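Local coordinates for protein dTDP-glucose 4,6-dehydratase (Klebsiella pneumoniae, PDB 5U4Q) that binds NAD and probably catalyses the 4,6-dehydration of dTDP-glucose or a related epimerase reaction on a nucleotide sugar, at residues I83-Q88 and V125-S130; V121-Y126 and P175-R180; S129-G134 and L153-K158; R180-Y185 and K217-Y222. All coordinates share one frame; numbering follows the deposited sequence.

Contact 1: residues I83-Q88 and V125-S130; sequences IHLAAQ and VYASSS. With NAD (nicotinamide-adenine-dinucleotide), chain C.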
# COMPACT_ATOMS: atom_id res chain seq x y z
N ILE A 83 5.86 -7.17 17.70
CA ILE A 83 5.00 -5.97 17.77
C ILE A 83 5.72 -4.91 16.96
O ILE A 83 6.80 -4.41 17.34
CB ILE A 83 4.62 -5.53 19.20
CG1 ILE A 83 3.81 -4.23 19.18
CG2 ILE A 83 5.82 -5.36 20.09
CD1 ILE A 83 2.48 -4.27 18.47
N HIS A 84 5.18 -4.61 15.77
CA HIS A 84 5.81 -3.70 14.85
C HIS A 84 5.18 -2.33 14.93
O HIS A 84 4.02 -2.12 14.54
CB HIS A 84 5.73 -4.28 13.43
CG HIS A 84 6.25 -3.36 12.38
ND1 HIS A 84 7.52 -2.82 12.44
CD2 HIS A 84 5.69 -2.88 11.25
CE1 HIS A 84 7.70 -2.04 11.40
NE2 HIS A 84 6.61 -2.05 10.67
N LEU A 85 5.99 -1.39 15.42
CA LEU A 85 5.56 0.00 15.62
C LEU A 85 6.41 1.01 14.84
O LEU A 85 5.97 2.13 14.59
CB LEU A 85 5.56 0.33 17.11
CG LEU A 85 4.62 -0.54 17.95
CD1 LEU A 85 4.96 -0.46 19.43
CD2 LEU A 85 3.16 -0.22 17.71
N ALA A 86 7.61 0.63 14.43
CA ALA A 86 8.49 1.54 13.70
C ALA A 86 7.87 1.94 12.36
O ALA A 86 7.43 1.08 11.59
CB ALA A 86 9.85 0.90 13.47
N ALA A 87 7.87 3.24 12.11
CA ALA A 87 7.33 3.81 10.88
C ALA A 87 7.59 5.30 10.86
O ALA A 87 7.88 5.91 11.90
CB ALA A 87 5.83 3.58 10.76
N GLN A 88 7.48 5.84 9.66
CA GLN A 88 7.52 7.24 9.37
C GLN A 88 6.09 7.68 9.52
O GLN A 88 5.21 7.14 8.84
CB GLN A 88 7.96 7.45 7.92
CG GLN A 88 8.06 8.89 7.48
CD GLN A 88 9.23 9.60 8.11
OE1 GLN A 88 10.26 9.00 8.42
NE2 GLN A 88 9.09 10.91 8.27
N VAL A 125 1.76 -8.43 15.44
CA VAL A 125 0.86 -7.32 15.71
C VAL A 125 1.54 -6.10 15.13
O VAL A 125 2.74 -5.93 15.31
CB VAL A 125 0.59 -7.14 17.21
CG1 VAL A 125 -0.32 -5.93 17.47
CG2 VAL A 125 -0.06 -8.39 17.78
N TYR A 126 0.78 -5.25 14.42
CA TYR A 126 1.43 -4.12 13.74
C TYR A 126 0.54 -2.91 13.77
O TYR A 126 -0.68 -3.03 13.84
CB TYR A 126 1.85 -4.50 12.28
CG TYR A 126 0.67 -4.83 11.41
CD1 TYR A 126 0.09 -6.09 11.45
CD2 TYR A 126 0.07 -3.87 10.58
CE1 TYR A 126 -1.03 -6.40 10.69
CE2 TYR A 126 -1.04 -4.18 9.80
CZ TYR A 126 -1.61 -5.43 9.88
OH TYR A 126 -2.74 -5.72 9.16
N ALA A 127 1.19 -1.75 13.72
CA ALA A 127 0.47 -0.49 13.75
C ALA A 127 -0.07 -0.10 12.39
O ALA A 127 0.67 0.01 11.41
CB ALA A 127 1.41 0.61 14.25
N SER A 128 -1.37 0.10 12.33
CA SER A 128 -2.03 0.76 11.21
C SER A 128 -2.44 2.15 11.71
O SER A 128 -1.83 2.69 12.65
CB SER A 128 -3.20 -0.06 10.68
OG SER A 128 -3.75 0.53 9.51
N SER A 129 -3.44 2.76 11.07
CA SER A 129 -3.81 4.12 11.43
C SER A 129 -5.23 4.44 11.04
O SER A 129 -5.71 3.98 10.01
CB SER A 129 -2.88 5.08 10.68
OG SER A 129 -3.37 6.43 10.71
N SER A 130 -5.88 5.28 11.84
CA SER A 130 -7.20 5.79 11.50
C SER A 130 -7.19 6.59 10.19
O SER A 130 -8.26 6.84 9.60
CB SER A 130 -7.72 6.69 12.61
OG SER A 130 -6.93 7.86 12.76
PA NAD C . 7.50 7.57 17.31
O1A NAD C . 7.69 8.10 18.67
O2A NAD C . 7.99 8.35 16.10
O5B NAD C . 8.13 6.08 17.28
C5B NAD C . 8.46 5.36 16.10
C4B NAD C . 9.91 4.93 16.20
O4B NAD C . 10.19 4.27 14.95
C3B NAD C . 10.88 6.10 16.34
O3B NAD C . 11.66 6.08 17.55
C2B NAD C . 11.73 5.99 15.07
O2B NAD C . 13.11 6.32 15.28
C1B NAD C . 11.51 4.56 14.59
N9A NAD C . 11.69 4.39 13.13
C8A NAD C . 11.12 5.13 12.15
N7A NAD C . 11.53 4.71 10.96
C5A NAD C . 12.37 3.67 11.16
C6A NAD C . 13.19 2.80 10.30
N6A NAD C . 13.18 2.91 8.98
N1A NAD C . 13.92 1.88 10.92
C2A NAD C . 13.97 1.74 12.25
N3A NAD C . 13.27 2.51 13.10
C4A NAD C . 12.47 3.48 12.59
O3 NAD C . 5.95 7.30 16.98
PN NAD C . 4.85 6.48 17.83
O1N NAD C . 5.44 5.73 18.95
O2N NAD C . 3.72 7.49 18.02
O5D NAD C . 4.37 5.48 16.69
C5D NAD C . 4.39 4.06 16.78
C4D NAD C . 3.51 3.55 15.65
O4D NAD C . 2.12 3.86 15.93
C3D NAD C . 3.77 4.08 14.25
O3D NAD C . 3.62 2.99 13.33
C2D NAD C . 2.65 5.06 13.99
O2D NAD C . 2.29 5.17 12.60
C1D NAD C . 1.51 4.49 14.81
N1N NAD C . 0.57 5.52 15.28
C2N NAD C . 0.81 6.30 16.36
C3N NAD C . -0.11 7.27 16.79
C7N NAD C . 0.09 8.19 18.00
O7N NAD C . -0.85 8.90 18.39
N7N NAD C . 1.26 8.31 18.64
C4N NAD C . -1.27 7.45 16.06
C5N NAD C . -1.50 6.65 14.94
C6N NAD C . -0.56 5.71 14.55

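Contact 2: residues V121-Y126 and P175-R180; sequences VKHLVY and PTTGLR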
# COMPACT_ATOMS: atom_id res chain seq x y z
N VAL A 121 7.27 -16.94 13.00
CA VAL A 121 6.76 -16.11 14.11
C VAL A 121 5.29 -16.45 14.36
O VAL A 121 4.48 -16.53 13.41
CB VAL A 121 6.98 -14.63 13.80
CG1 VAL A 121 6.14 -13.73 14.72
CG2 VAL A 121 8.46 -14.31 13.92
N LYS A 122 4.93 -16.66 15.63
CA LYS A 122 3.58 -17.12 15.95
C LYS A 122 2.49 -16.05 15.93
O LYS A 122 1.31 -16.39 15.83
CB LYS A 122 3.57 -17.89 17.26
CG LYS A 122 4.37 -19.18 17.15
CD LYS A 122 4.15 -20.13 18.31
CE LYS A 122 4.77 -21.50 18.03
NZ LYS A 122 6.25 -21.45 17.99
N HIS A 123 2.88 -14.78 16.06
CA HIS A 123 1.90 -13.69 15.98
C HIS A 123 2.62 -12.39 15.68
O HIS A 123 3.61 -12.05 16.36
CB HIS A 123 1.11 -13.53 17.28
CG HIS A 123 -0.09 -12.64 17.18
ND1 HIS A 123 -0.74 -12.15 18.28
CD2 HIS A 123 -0.77 -12.17 16.10
CE1 HIS A 123 -1.78 -11.43 17.89
NE2 HIS A 123 -1.80 -11.40 16.57
N LEU A 124 2.15 -11.69 14.65
CA LEU A 124 2.64 -10.35 14.30
C LEU A 124 1.51 -9.37 14.53
O LEU A 124 0.45 -9.47 13.92
CB LEU A 124 2.99 -10.26 12.82
CG LEU A 124 3.28 -8.85 12.28
CD1 LEU A 124 4.50 -8.22 12.94
CD2 LEU A 124 3.43 -8.93 10.77
N VAL A 125 1.76 -8.43 15.44
CA VAL A 125 0.86 -7.32 15.71
C VAL A 125 1.54 -6.10 15.13
O VAL A 125 2.74 -5.93 15.31
CB VAL A 125 0.59 -7.14 17.21
CG1 VAL A 125 -0.32 -5.93 17.47
CG2 VAL A 125 -0.06 -8.39 17.78
N TYR A 126 0.78 -5.25 14.42
CA TYR A 126 1.43 -4.12 13.74
C TYR A 126 0.54 -2.91 13.77
O TYR A 126 -0.68 -3.03 13.84
CB TYR A 126 1.85 -4.50 12.28
CG TYR A 126 0.67 -4.83 11.41
CD1 TYR A 126 0.09 -6.09 11.45
CD2 TYR A 126 0.07 -3.87 10.58
CE1 TYR A 126 -1.03 -6.40 10.69
CE2 TYR A 126 -1.04 -4.18 9.80
CZ TYR A 126 -1.61 -5.43 9.88
OH TYR A 126 -2.74 -5.72 9.16
N PRO A 175 -0.15 -15.56 11.72
CA PRO A 175 -1.27 -14.80 12.24
C PRO A 175 -0.93 -13.33 12.37
O PRO A 175 0.13 -13.00 12.88
CB PRO A 175 -1.52 -15.45 13.61
CG PRO A 175 -0.89 -16.83 13.48
CD PRO A 175 0.34 -16.52 12.72
N THR A 176 -1.79 -12.47 11.84
CA THR A 176 -1.51 -11.03 11.87
C THR A 176 -2.68 -10.27 12.43
O THR A 176 -3.86 -10.58 12.12
CB THR A 176 -1.15 -10.46 10.48
OG1 THR A 176 -2.26 -10.58 9.57
CG2 THR A 176 0.07 -11.16 9.89
N THR A 177 -2.36 -9.28 13.29
CA THR A 177 -3.35 -8.37 13.83
C THR A 177 -2.87 -6.92 13.62
O THR A 177 -1.84 -6.51 14.18
CB THR A 177 -3.62 -8.60 15.34
OG1 THR A 177 -3.98 -9.95 15.57
CG2 THR A 177 -4.74 -7.67 15.81
N GLY A 178 -3.62 -6.15 12.83
CA GLY A 178 -3.34 -4.74 12.64
C GLY A 178 -4.19 -3.90 13.57
O GLY A 178 -5.35 -4.20 13.83
N LEU A 179 -3.61 -2.82 14.07
CA LEU A 179 -4.31 -1.93 15.02
C LEU A 179 -4.36 -0.52 14.45
O LEU A 179 -3.31 0.10 14.25
CB LEU A 179 -3.59 -1.93 16.35
CG LEU A 179 -3.53 -3.26 17.08
CD1 LEU A 179 -2.66 -3.16 18.32
CD2 LEU A 179 -4.91 -3.77 17.45
N ARG A 180 -5.55 -0.03 14.15
CA ARG A 180 -5.77 1.30 13.61
C ARG A 180 -5.81 2.28 14.76
O ARG A 180 -6.84 2.44 15.43
CB ARG A 180 -7.05 1.39 12.76
CG ARG A 180 -6.95 0.61 11.47
CD ARG A 180 -8.27 0.60 10.70
NE ARG A 180 -8.16 -0.22 9.50
CZ ARG A 180 -9.19 -0.54 8.72
NH1 ARG A 180 -10.40 -0.13 9.04
NH2 ARG A 180 -9.02 -1.30 7.65
O HOH W 1 -3.66 -8.10 10.00

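Contact 3: residues S129-G134 and L153-K158; sequences SSSVYG and LYAATK. With NAD (nicotinamide-adenine-dinucleotide), chain C.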
# COMPACT_ATOMS: atom_id res chain seq x y z
N SER A 129 -3.44 2.76 11.07
CA SER A 129 -3.81 4.12 11.43
C SER A 129 -5.23 4.44 11.04
O SER A 129 -5.71 3.98 10.01
CB SER A 129 -2.88 5.08 10.68
OG SER A 129 -3.37 6.43 10.71
N SER A 130 -5.88 5.28 11.84
CA SER A 130 -7.20 5.79 11.50
C SER A 130 -7.19 6.59 10.19
O SER A 130 -8.26 6.84 9.60
CB SER A 130 -7.72 6.69 12.61
OG SER A 130 -6.93 7.86 12.76
N SER A 131 -6.02 7.04 9.74
CA SER A 131 -5.97 7.78 8.48
C SER A 131 -6.46 6.94 7.28
O SER A 131 -6.81 7.50 6.23
CB SER A 131 -4.56 8.32 8.22
OG SER A 131 -3.63 7.25 8.02
N VAL A 132 -6.49 5.61 7.40
CA VAL A 132 -6.97 4.77 6.29
C VAL A 132 -8.42 5.08 5.93
O VAL A 132 -8.84 4.80 4.81
CB VAL A 132 -6.79 3.25 6.51
CG1 VAL A 132 -5.32 2.91 6.71
CG2 VAL A 132 -7.65 2.73 7.67
N TYR A 133 -9.16 5.66 6.87
CA TYR A 133 -10.59 6.01 6.62
C TYR A 133 -10.73 7.06 5.54
O TYR A 133 -11.78 7.18 4.95
CB TYR A 133 -11.34 6.33 7.94
CG TYR A 133 -11.47 5.07 8.80
CD1 TYR A 133 -12.25 4.01 8.39
CD2 TYR A 133 -10.76 4.93 10.01
CE1 TYR A 133 -12.37 2.86 9.12
CE2 TYR A 133 -10.87 3.77 10.77
CZ TYR A 133 -11.66 2.74 10.32
OH TYR A 133 -11.77 1.58 11.02
N GLY A 134 -9.65 7.81 5.28
CA GLY A 134 -9.60 8.73 4.13
C GLY A 134 -10.81 9.63 3.93
O GLY A 134 -11.15 10.38 4.82
N LEU A 153 -0.16 9.94 1.70
CA LEU A 153 0.73 8.81 1.41
C LEU A 153 0.88 7.93 2.66
O LEU A 153 0.89 6.70 2.55
CB LEU A 153 2.09 9.30 0.92
CG LEU A 153 3.11 8.22 0.52
CD1 LEU A 153 2.58 7.30 -0.54
CD2 LEU A 153 4.38 8.92 0.04
N TYR A 154 0.97 8.55 3.83
CA TYR A 154 1.03 7.83 5.10
C TYR A 154 -0.14 6.83 5.19
O TYR A 154 0.07 5.63 5.43
CB TYR A 154 1.02 8.81 6.27
CG TYR A 154 0.87 8.17 7.63
CD1 TYR A 154 1.90 7.41 8.19
CD2 TYR A 154 -0.27 8.36 8.37
CE1 TYR A 154 1.77 6.84 9.45
CE2 TYR A 154 -0.42 7.81 9.63
CZ TYR A 154 0.61 7.05 10.16
OH TYR A 154 0.45 6.51 11.43
N ALA A 155 -1.37 7.32 4.96
CA ALA A 155 -2.56 6.46 5.01
C ALA A 155 -2.46 5.31 3.98
O ALA A 155 -2.78 4.15 4.26
CB ALA A 155 -3.83 7.28 4.75
N ALA A 156 -2.09 5.65 2.75
CA ALA A 156 -1.96 4.63 1.71
C ALA A 156 -0.96 3.55 2.13
O ALA A 156 -1.19 2.38 1.86
CB ALA A 156 -1.55 5.23 0.40
N THR A 157 0.14 3.95 2.76
CA THR A 157 1.14 2.94 3.18
C THR A 157 0.59 2.04 4.29
O THR A 157 0.92 0.85 4.33
CB THR A 157 2.53 3.52 3.57
OG1 THR A 157 2.47 4.27 4.77
CG2 THR A 157 3.16 4.33 2.42
N LYS A 158 -0.20 2.60 5.20
CA LYS A 158 -0.78 1.80 6.26
C LYS A 158 -1.79 0.79 5.72
O LYS A 158 -1.83 -0.39 6.15
CB LYS A 158 -1.34 2.67 7.39
CG LYS A 158 -0.27 3.44 8.18
CD LYS A 158 0.80 2.53 8.79
CE LYS A 158 1.53 3.20 9.95
NZ LYS A 158 2.51 2.27 10.64
PA NAD C . 7.50 7.57 17.31
O1A NAD C . 7.69 8.10 18.67
O2A NAD C . 7.99 8.35 16.10
O5B NAD C . 8.13 6.08 17.28
C5B NAD C . 8.46 5.36 16.10
C4B NAD C . 9.91 4.93 16.20
O4B NAD C . 10.19 4.27 14.95
C3B NAD C . 10.88 6.10 16.34
O3B NAD C . 11.66 6.08 17.55
C2B NAD C . 11.73 5.99 15.07
O2B NAD C . 13.11 6.32 15.28
C1B NAD C . 11.51 4.56 14.59
N9A NAD C . 11.69 4.39 13.13
C8A NAD C . 11.12 5.13 12.15
N7A NAD C . 11.53 4.71 10.96
C5A NAD C . 12.37 3.67 11.16
C6A NAD C . 13.19 2.80 10.30
N6A NAD C . 13.18 2.91 8.98
N1A NAD C . 13.92 1.88 10.92
C2A NAD C . 13.97 1.74 12.25
N3A NAD C . 13.27 2.51 13.10
C4A NAD C . 12.47 3.48 12.59
O3 NAD C . 5.95 7.30 16.98
PN NAD C . 4.85 6.48 17.83
O1N NAD C . 5.44 5.73 18.95
O2N NAD C . 3.72 7.49 18.02
O5D NAD C . 4.37 5.48 16.69
C5D NAD C . 4.39 4.06 16.78
C4D NAD C . 3.51 3.55 15.65
O4D NAD C . 2.12 3.86 15.93
C3D NAD C . 3.77 4.08 14.25
O3D NAD C . 3.62 2.99 13.33
C2D NAD C . 2.65 5.06 13.99
O2D NAD C . 2.29 5.17 12.60
C1D NAD C . 1.51 4.49 14.81
N1N NAD C . 0.57 5.52 15.28
C2N NAD C . 0.81 6.30 16.36
C3N NAD C . -0.11 7.27 16.79
C7N NAD C . 0.09 8.19 18.00
O7N NAD C . -0.85 8.90 18.39
N7N NAD C . 1.26 8.31 18.64
C4N NAD C . -1.27 7.45 16.06
C5N NAD C . -1.50 6.65 14.94
C6N NAD C . -0.56 5.71 14.55
O HOH W 2 -1.81 7.57 12.37

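Contact 4: residues R180-Y185 and K217-Y222; sequences RFFTVY and KRDFTY. With NAD (nicotinamide-adenine-dinucleotide), chain C.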
# COMPACT_ATOMS: atom_id res chain seq x y z
N ARG A 180 -5.55 -0.03 14.15
CA ARG A 180 -5.77 1.30 13.61
C ARG A 180 -5.81 2.28 14.76
O ARG A 180 -6.84 2.44 15.43
CB ARG A 180 -7.05 1.39 12.76
CG ARG A 180 -6.95 0.61 11.47
CD ARG A 180 -8.27 0.60 10.70
NE ARG A 180 -8.16 -0.22 9.50
CZ ARG A 180 -9.19 -0.54 8.72
NH1 ARG A 180 -10.40 -0.13 9.04
NH2 ARG A 180 -9.02 -1.30 7.65
N PHE A 181 -4.66 2.90 15.01
CA PHE A 181 -4.50 3.89 16.07
C PHE A 181 -5.10 5.24 15.65
O PHE A 181 -5.08 5.61 14.48
CB PHE A 181 -3.02 4.10 16.38
CG PHE A 181 -2.37 2.95 17.12
CD1 PHE A 181 -2.50 2.81 18.50
CD2 PHE A 181 -1.62 2.01 16.44
CE1 PHE A 181 -1.88 1.76 19.17
CE2 PHE A 181 -0.99 0.97 17.11
CZ PHE A 181 -1.13 0.83 18.47
N PHE A 182 -5.62 5.96 16.63
CA PHE A 182 -6.16 7.30 16.45
C PHE A 182 -5.10 8.28 17.01
O PHE A 182 -4.09 8.49 16.34
CB PHE A 182 -7.57 7.35 17.07
CG PHE A 182 -8.60 6.67 16.20
CD1 PHE A 182 -8.59 5.29 16.03
CD2 PHE A 182 -9.52 7.43 15.48
CE1 PHE A 182 -9.50 4.68 15.18
CE2 PHE A 182 -10.44 6.83 14.63
CZ PHE A 182 -10.42 5.45 14.47
N THR A 183 -5.30 8.85 18.18
CA THR A 183 -4.24 9.65 18.81
C THR A 183 -3.97 9.09 20.21
O THR A 183 -4.89 8.81 20.97
CB THR A 183 -4.67 11.11 18.87
OG1 THR A 183 -4.86 11.58 17.52
CG2 THR A 183 -3.62 11.98 19.57
N VAL A 184 -2.69 8.94 20.52
CA VAL A 184 -2.24 8.44 21.81
C VAL A 184 -1.49 9.58 22.52
O VAL A 184 -0.85 10.38 21.87
CB VAL A 184 -1.34 7.20 21.64
CG1 VAL A 184 -0.94 6.63 22.99
CG2 VAL A 184 -2.05 6.16 20.78
N TYR A 185 -1.59 9.65 23.84
CA TYR A 185 -0.92 10.71 24.59
C TYR A 185 -0.42 10.22 25.95
O TYR A 185 -0.91 9.24 26.51
CB TYR A 185 -1.86 11.92 24.78
CG TYR A 185 -2.92 11.76 25.86
CD1 TYR A 185 -4.12 11.10 25.61
CD2 TYR A 185 -2.73 12.33 27.12
CE1 TYR A 185 -5.07 10.95 26.59
CE2 TYR A 185 -3.69 12.21 28.10
CZ TYR A 185 -4.87 11.54 27.85
OH TYR A 185 -5.83 11.40 28.84
N LYS A 217 -14.30 16.58 18.42
CA LYS A 217 -14.13 15.41 19.29
C LYS A 217 -12.96 14.58 18.81
O LYS A 217 -13.12 13.72 17.93
CB LYS A 217 -15.41 14.56 19.36
CG LYS A 217 -16.55 15.20 20.14
CD LYS A 217 -17.71 14.23 20.34
CE LYS A 217 -18.94 14.91 20.95
NZ LYS A 217 -18.70 15.45 22.32
N ARG A 218 -11.78 14.84 19.35
CA ARG A 218 -10.60 14.07 19.00
C ARG A 218 -10.59 12.78 19.81
O ARG A 218 -11.03 12.74 20.97
CB ARG A 218 -9.32 14.88 19.24
CG ARG A 218 -9.05 16.02 18.24
CD ARG A 218 -8.55 15.52 16.88
NE ARG A 218 -7.29 14.76 16.94
CZ ARG A 218 -6.06 15.29 16.97
NH1 ARG A 218 -4.98 14.49 17.03
NH2 ARG A 218 -5.87 16.61 16.96
N ASP A 219 -10.09 11.72 19.19
CA ASP A 219 -10.02 10.43 19.81
C ASP A 219 -8.60 10.34 20.40
O ASP A 219 -7.65 10.05 19.68
CB ASP A 219 -10.27 9.37 18.73
CG ASP A 219 -10.48 8.01 19.28
OD1 ASP A 219 -9.72 7.57 20.17
OD2 ASP A 219 -11.42 7.33 18.80
N PHE A 220 -8.47 10.70 21.68
CA PHE A 220 -7.22 10.67 22.42
C PHE A 220 -7.31 9.54 23.46
O PHE A 220 -8.25 9.52 24.28
CB PHE A 220 -7.00 12.00 23.19
CG PHE A 220 -6.32 13.11 22.41
CD1 PHE A 220 -6.65 13.40 21.10
CD2 PHE A 220 -5.43 13.97 23.06
CE1 PHE A 220 -6.05 14.47 20.44
CE2 PHE A 220 -4.83 15.03 22.41
CZ PHE A 220 -5.15 15.30 21.10
N THR A 221 -6.33 8.64 23.46
CA THR A 221 -6.28 7.57 24.43
C THR A 221 -4.99 7.65 25.21
O THR A 221 -3.92 7.80 24.62
CB THR A 221 -6.37 6.17 23.79
OG1 THR A 221 -7.52 6.09 22.98
CG2 THR A 221 -6.46 5.10 24.85
N TYR A 222 -5.10 7.57 26.54
CA TYR A 222 -3.92 7.58 27.41
C TYR A 222 -3.03 6.35 27.15
O TYR A 222 -3.53 5.23 26.98
CB TYR A 222 -4.34 7.70 28.87
CG TYR A 222 -3.16 7.87 29.79
CD1 TYR A 222 -2.44 9.07 29.79
CD2 TYR A 222 -2.75 6.86 30.64
CE1 TYR A 222 -1.34 9.25 30.60
CE2 TYR A 222 -1.65 7.05 31.47
CZ TYR A 222 -0.93 8.23 31.42
OH TYR A 222 0.18 8.40 32.25
PA NAD C . 7.50 7.57 17.31
O1A NAD C . 7.69 8.10 18.67
O2A NAD C . 7.99 8.35 16.10
O5B NAD C . 8.13 6.08 17.28
C5B NAD C . 8.46 5.36 16.10
C4B NAD C . 9.91 4.93 16.20
O4B NAD C . 10.19 4.27 14.95
C3B NAD C . 10.88 6.10 16.34
O3B NAD C . 11.66 6.08 17.55
C2B NAD C . 11.73 5.99 15.07
O2B NAD C . 13.11 6.32 15.28
C1B NAD C . 11.51 4.56 14.59
N9A NAD C . 11.69 4.39 13.13
C8A NAD C . 11.12 5.13 12.15
N7A NAD C . 11.53 4.71 10.96
C5A NAD C . 12.37 3.67 11.16
C6A NAD C . 13.19 2.80 10.30
N6A NAD C . 13.18 2.91 8.98
N1A NAD C . 13.92 1.88 10.92
C2A NAD C . 13.97 1.74 12.25
N3A NAD C . 13.27 2.51 13.10
C4A NAD C . 12.47 3.48 12.59
O3 NAD C . 5.95 7.30 16.98
PN NAD C . 4.85 6.48 17.83
O1N NAD C . 5.44 5.73 18.95
O2N NAD C . 3.72 7.49 18.02
O5D NAD C . 4.37 5.48 16.69
C5D NAD C . 4.39 4.06 16.78
C4D NAD C . 3.51 3.55 15.65
O4D NAD C . 2.12 3.86 15.93
C3D NAD C . 3.77 4.08 14.25
O3D NAD C . 3.62 2.99 13.33
C2D NAD C . 2.65 5.06 13.99
O2D NAD C . 2.29 5.17 12.60
C1D NAD C . 1.51 4.49 14.81
N1N NAD C . 0.57 5.52 15.28
C2N NAD C . 0.81 6.30 16.36
C3N NAD C . -0.11 7.27 16.79
C7N NAD C . 0.09 8.19 18.00
O7N NAD C . -0.85 8.90 18.39
N7N NAD C . 1.26 8.31 18.64
C4N NAD C . -1.27 7.45 16.06
C5N NAD C . -1.50 6.65 14.94
C6N NAD C . -0.56 5.71 14.55
O HOH W 3 -7.08 7.24 20.54
O HOH W 4 -7.89 11.15 16.40

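Contact 1: residues I83-Q88 and V125-S130
His84 is bonded through its backbone to both ends of the Val125-Ala127 run. Its N donates to Val125 O at 2.8 Å, nearly straight (171°), and its O accepts from Ala127 N at 3.0 Å. The same two carbonyls take the CA-H groups of Ile83 and Tyr126, completing a parallel pairing at the centre of the Rossmann-type sheet. On the face of Ile83 and Val125, Ile83 extends CG1 anti to the backbone N (chi1 176°) and bends its CD1 to within 3.4 Å of Val125 CG1, a close approach for two methyls. On the other face the CB of Tyr126 sits at the edge of the His84 ring, 4.1 Å from His84 CB, while ND1 of that ring is bonded to Thr9. Beyond the paired residues the chains part. Leu85 CD2 still reaches Ala127 CB at 4.0 Å, and the nicotinamide ribose of NAD enters between the strand ends: its O3D donates to Leu85 O at 2.8 Å and lies 3.4 Å from Ala127 CB. Ala86, Ala87 and Ala127 let the cofactor come close to the backbone, so the pairing that fixes Leu85 O probably also orients the ribose hydroxyl.

Contact 2: residues V121-Y126 and P175-R180
Tyr126 lays its ring flat against Gly178, whose CA sits 3.5 Å from the ring centroid in a CH-pi contact over one face. With CG between the backbone N and the carbonyl carbon (chi1 63°), the ring leans across to the neighbouring strand. At the ring's edge Tyr126 OH meets water 1 at 2.7 Å; the water is also bonded to Thr176 OG1, which has Ser169 as its protein partner. On the face of Val125 and Thr177, the His123 imidazole turns its edge to the next strand: NE2 and Thr177 OG1 share a hydrogen bond of 2.8 Å, CD2 lies 3.4 Å from Pro175 O, and Val125 CG2 covers one ring face. Val125 CG1 and Leu179 CD1 extend this side at 3.7 Å. Four backbone bonds of a parallel pair join the strands, the first from Leu124 N to Pro175 O (3.0 Å), the last from Leu179 N to Tyr126 O (2.9 Å). The pair thus continues the sheet beyond strand 81-84 towards strand 258-263, with helix 98-118 packed on Leu124 and helix 153-172 on Tyr126.

Contact 3: residues S129-G134 and L153-K158
Ser129 and Tyr154 meet directly, Ser129 OG lying 3.4 Å from Tyr154 CE2, and through a water, but no direct hydrogen bond joins the two segments. Water 2 lies in the plane of the Tyr154 ring, bonded to Tyr154 OH at 2.7 Å and, over an unusually short distance, to Ser129 OG. The serine hydroxyl, anti to its backbone N (chi1 166°), is also tied to Ser131 OG at 2.8 Å, a short polar chain beside the phenol. Toward the cofactor, Tyr154 OH and O2D of the nicotinamide ribose of NAD are 2.6 Å apart in a hydrogen bond, and Lys158 NZ donates to O3D of the same ribose at 3.0 Å; Ala127 O is a further partner of this amine. Packing brings the 3-10 turn 130-133 onto the helix: Ser131 OG touches Ala155 CB at 3.3 Å, Val132 CG1 rests on Ala155 O, and the Val132 and Lys158 side chains cross at about a right angle (Val132 CG1 to Lys158 CB 4.0 Å). Lys158 CG lies over one face of the Tyr154 ring, toward its rim, and the lysine chain bends at chi2 before running out to the ribose. Tyr154 and Lys158, one helical turn apart, fit the Tyr-X-X-X-Lys motif of short-chain dehydrogenases. Tyr154 OH is held by both ribose O2D and the water leading to Ser129, consistent with the Ser-Tyr-Lys triad of the extended members.

Contact 4: residues R180-Y185 and K217-Y222
Thr183 O is gripped by Thr221 N at 2.9 Å and by water 3 at 2.7 Å, the water reaching on to Thr221 OG1 and Asp219 OD1. This is the parallel pairing of strand 220-222 with the last part of strand 176-185 in the Rossmann-type sheet, completed by Thr183 N to Asp219 O and Tyr185 N to Thr221 O. Just before it the main strand is interrupted at Phe182, whose O lies 3.0 Å from C4N of the nicotinamide; Val184 N then donates to the carboxamide O7N at 2.8 Å. Asp219 places OD2 over one face of the Phe182 ring while its OD1 is held by Asn265 N. Thr183 has its two branches used separately. CG2 sits over the face of Phe220, 3.8 Å from the centroid, and OG1 accepts from Arg218 NH1 at 3.0 Å in the guanidinium plane. Arg218 bends at chi2 and chi3, which folds its guanidinium over Phe220 CE1. Tyr185, Phe220 and Tyr222 form an aromatic cluster, with helix 194-203 against Tyr185 and Phe220. The Tyr185 and Phe220 rings meet obliquely; Tyr222, at the N-cap of helix 223-234, makes a T-shaped pair with Tyr185, planes at 71°. Its edge points at the Tyr185 face, where Tyr222 CD1 comes to 3.8 Å from Tyr185 CE2.

All four contacts belong to the Rossmann-type domain. Contacts 1 and 2, with centres about 10 Å apart, sit on the two edges of strand 123-129, joining it to strands 81-84 and 176-185; contact 4, about 20 Å from contact 2, pairs the end of strand 176-185 with strand 220-222. Contact 3 joins the loop leaving strand 123-129 to the start of helix 153-172, and falls in the chain between the two halves of contact 2. Contact 1 touches both halves of NAD, contacts 3 and 4 the nicotinamide half, whereas contact 2 lies farther down the sheet. Ser130 N to Phe181 O and Arg180 NH1 to Tyr133 OH, both probable hydrogen bonds, connect segment 129-134 with strand 176-185.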